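Local coordinates for protein ATP-dependent DNA ligase (Mycobacterium tuberculosis, PDB 6NHX) that seals breaks in double-stranded DNA at the expense of ATP, serving with Ku in bacterial non-homologous end joining, at residues R127-L130 / L131-L134. The protein carries 1 engineered substitution. Residues are numbered along the deposited sequence; the frame is centred on the assembly and turned at random.
Sequences RRKL and LETL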
ATOM      1  N   ARG A 127     -15.963  10.204  14.782  1.00 14.98           N
ATOM      2  CA  ARG A 127     -16.120   9.002  13.967  1.00 12.71           C
ATOM      3  C   ARG A 127     -15.310   7.846  14.550  1.00 13.12           C
ATOM      4  O   ARG A 127     -15.774   6.697  14.571  1.00 15.24           O
ATOM      5  CB  ARG A 127     -15.698   9.250  12.523  1.00 14.71           C
ATOM      6  CG  ARG A 127     -16.390  10.426  11.833  1.00 14.48           C
ATOM      7  CD  ARG A 127     -16.236  10.346  10.311  1.00 14.37           C
ATOM      8  NE  ARG A 127     -14.829  10.270   9.873  1.00 12.02           N
ATOM      9  CZ  ARG A 127     -14.031  11.305   9.631  1.00 11.97           C
ATOM     10  NH1 ARG A 127     -14.462  12.547   9.799  1.00 13.98           N
ATOM     11  NH2 ARG A 127     -12.788  11.095   9.227  1.00 13.33           N
ATOM     12  N   ARG A 128     -14.100   8.139  15.043  1.00 15.96           N
ATOM     13  CA  ARG A 128     -13.238   7.106  15.598  1.00 16.04           C
ATOM     14  C   ARG A 128     -13.870   6.464  16.824  1.00 15.45           C
ATOM     15  O   ARG A 128     -13.844   5.241  16.974  1.00 18.50           O
ATOM     16  CB  ARG A 128     -11.877   7.705  15.953  1.00 21.87           C
ATOM     17  CG  ARG A 128     -10.928   7.837  14.794  1.00 33.99           C
ATOM     18  CD  ARG A 128     -10.475   6.508  14.179  1.00 34.84           C
ATOM     19  NE  ARG A 128      -9.914   5.569  15.146  1.00 26.15           N
ATOM     20  CZ  ARG A 128      -9.097   4.564  14.826  1.00 21.21           C
ATOM     21  NH1 ARG A 128      -8.732   4.380  13.565  1.00 24.23           N
ATOM     22  NH2 ARG A 128      -8.660   3.740  15.767  1.00 20.10           N
ATOM     23  N   LYS A 129     -14.427   7.280  17.725  1.00 16.59           N
ATOM     24  CA  LYS A 129     -15.052   6.720  18.918  1.00 17.98           C
ATOM     25  C   LYS A 129     -16.221   5.822  18.542  1.00 15.73           C
ATOM     26  O   LYS A 129     -16.410   4.750  19.131  1.00 17.20           O
ATOM     27  CB  LYS A 129     -15.485   7.835  19.875  1.00 18.36           C
ATOM     28  CG  LYS A 129     -14.315   8.607  20.465  1.00 27.51           C
ATOM     29  CD  LYS A 129     -14.193   8.422  21.965  1.00 42.83           C
ATOM     30  CE  LYS A 129     -12.876   8.995  22.480  1.00 52.82           C
ATOM     31  NZ  LYS A 129     -11.722   8.087  22.210  1.00 61.39           N
ATOM     32  N   LEU A 130     -16.995   6.223  17.531  1.00 16.37           N
ATOM     33  CA  LEU A 130     -18.092   5.366  17.085  1.00 16.73           C
ATOM     34  C   LEU A 130     -17.573   4.071  16.474  1.00 15.26           C
ATOM     35  O   LEU A 130     -18.138   2.993  16.701  1.00 16.10           O
ATOM     36  CB  LEU A 130     -18.947   6.098  16.057  1.00 17.89           C
ATOM     37  CG  LEU A 130     -19.758   7.281  16.549  1.00 16.41           C
ATOM     38  CD1 LEU A 130     -20.435   7.936  15.348  1.00 17.31           C
ATOM     39  CD2 LEU A 130     -20.792   6.840  17.563  1.00 18.55           C
ATOM     40  N   LEU A 131     -16.502   4.161  15.684  1.00 17.41           N
ATOM     41  CA  LEU A 131     -15.910   2.964  15.094  1.00 15.11           C
ATOM     42  C   LEU A 131     -15.374   2.025  16.168  1.00 16.22           C
ATOM     43  O   LEU A 131     -15.586   0.805  16.106  1.00 17.36           O
ATOM     44  CB  LEU A 131     -14.789   3.401  14.155  1.00 15.22           C
ATOM     45  CG  LEU A 131     -13.952   2.318  13.485  1.00 14.92           C
ATOM     46  CD1 LEU A 131     -14.834   1.443  12.592  1.00 19.34           C
ATOM     47  CD2 LEU A 131     -12.800   2.957  12.710  1.00 16.31           C
ATOM     48  N   GLU A 132     -14.689   2.582  17.169  1.00 19.02           N
ATOM     49  CA  GLU A 132     -14.125   1.757  18.229  1.00 20.44           C
ATOM     50  C   GLU A 132     -15.228   1.033  18.982  1.00 18.93           C
ATOM     51  O   GLU A 132     -15.103  -0.161  19.287  1.00 20.53           O
ATOM     52  CB  GLU A 132     -13.331   2.620  19.208  1.00 24.57           C
ATOM     53  CG  GLU A 132     -12.122   3.322  18.656  1.00 40.37           C
ATOM     54  CD  GLU A 132     -11.533   4.283  19.671  1.00 49.33           C
ATOM     55  OE1 GLU A 132     -10.358   4.667  19.512  1.00 55.68           O
ATOM     56  OE2 GLU A 132     -12.246   4.652  20.634  1.00 55.43           O
ATOM     57  N   THR A 133     -16.325   1.739  19.283  1.00 19.37           N
ATOM     58  CA  THR A 133     -17.462   1.115  19.959  1.00 21.85           C
ATOM     59  C   THR A 133     -18.028  -0.029  19.131  1.00 19.79           C
ATOM     60  O   THR A 133     -18.307  -1.115  19.655  1.00 21.41           O
ATOM     61  CB  THR A 133     -18.555   2.157  20.241  1.00 22.79           C
ATOM     62  OG1 THR A 133     -18.044   3.167  21.115  1.00 27.49           O
ATOM     63  CG2 THR A 133     -19.787   1.510  20.885  1.00 25.44           C
ATOM     64  N   LEU A 134     -18.218   0.204  17.835  1.00 19.53           N
ATOM     65  CA  LEU A 134     -18.726  -0.834  16.945  1.00 22.21           C
ATOM     66  C   LEU A 134     -17.807  -2.046  16.939  1.00 17.71           C
ATOM     67  O   LEU A 134     -18.265  -3.195  17.020  1.00 21.02           O
ATOM     68  CB  LEU A 134     -18.864  -0.264  15.532  1.00 21.47           C
ATOM     69  CG  LEU A 134     -19.376  -1.241  14.469  1.00 20.94           C
ATOM     70  CD1 LEU A 134     -20.784  -1.716  14.811  1.00 29.78           C
ATOM     71  CD2 LEU A 134     -19.344  -0.622  13.074  1.00 23.65           C
TER
HETATM   72  O   HOH W   1     -10.299   7.016  20.119  1.00 39.86           O
HETATM   73  O   HOH W   2     -15.126   4.432  21.752  1.00 44.82           O
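R128 overlaps L131 by turning one face of its guanidinium to the leucine methyl CD2, which lies over the outer part of that face, 4.2 Å from its plane. In L131 a chi1 of 176° sets CG anti to the backbone N and carries it, with its methyls, to the R128 side. E132 OE1 comes at the same guanidinium edge-on, 4.2 Å from R128 NH2, too far for a salt bridge; NH2 is instead hydrogen-bonded to P143 O. NE of R128 is buried without a partner. On the solvent side K129 and E132 run side by side. The lysine chain bends at chi2 and chi4, bringing NZ to 3.8 Å from E132 OE2, a long salt bridge. One water accepts from K129 NZ, while a second water links OE2 with K129 O. K129 O also accepts T133 N at 3.0 Å, one of four consecutive i to i+4 bonds typical of an alpha-helix. The helix, 124-136, is amphipathic: L131 and L134 pack on strand 74-82, L130 and L131 on L111 of strand 105-114, and R127 makes a salt bridge with D110 of that strand through NE and hydrogen-bonds T122 O through NH1, so the helix lies against the antiparallel sheet.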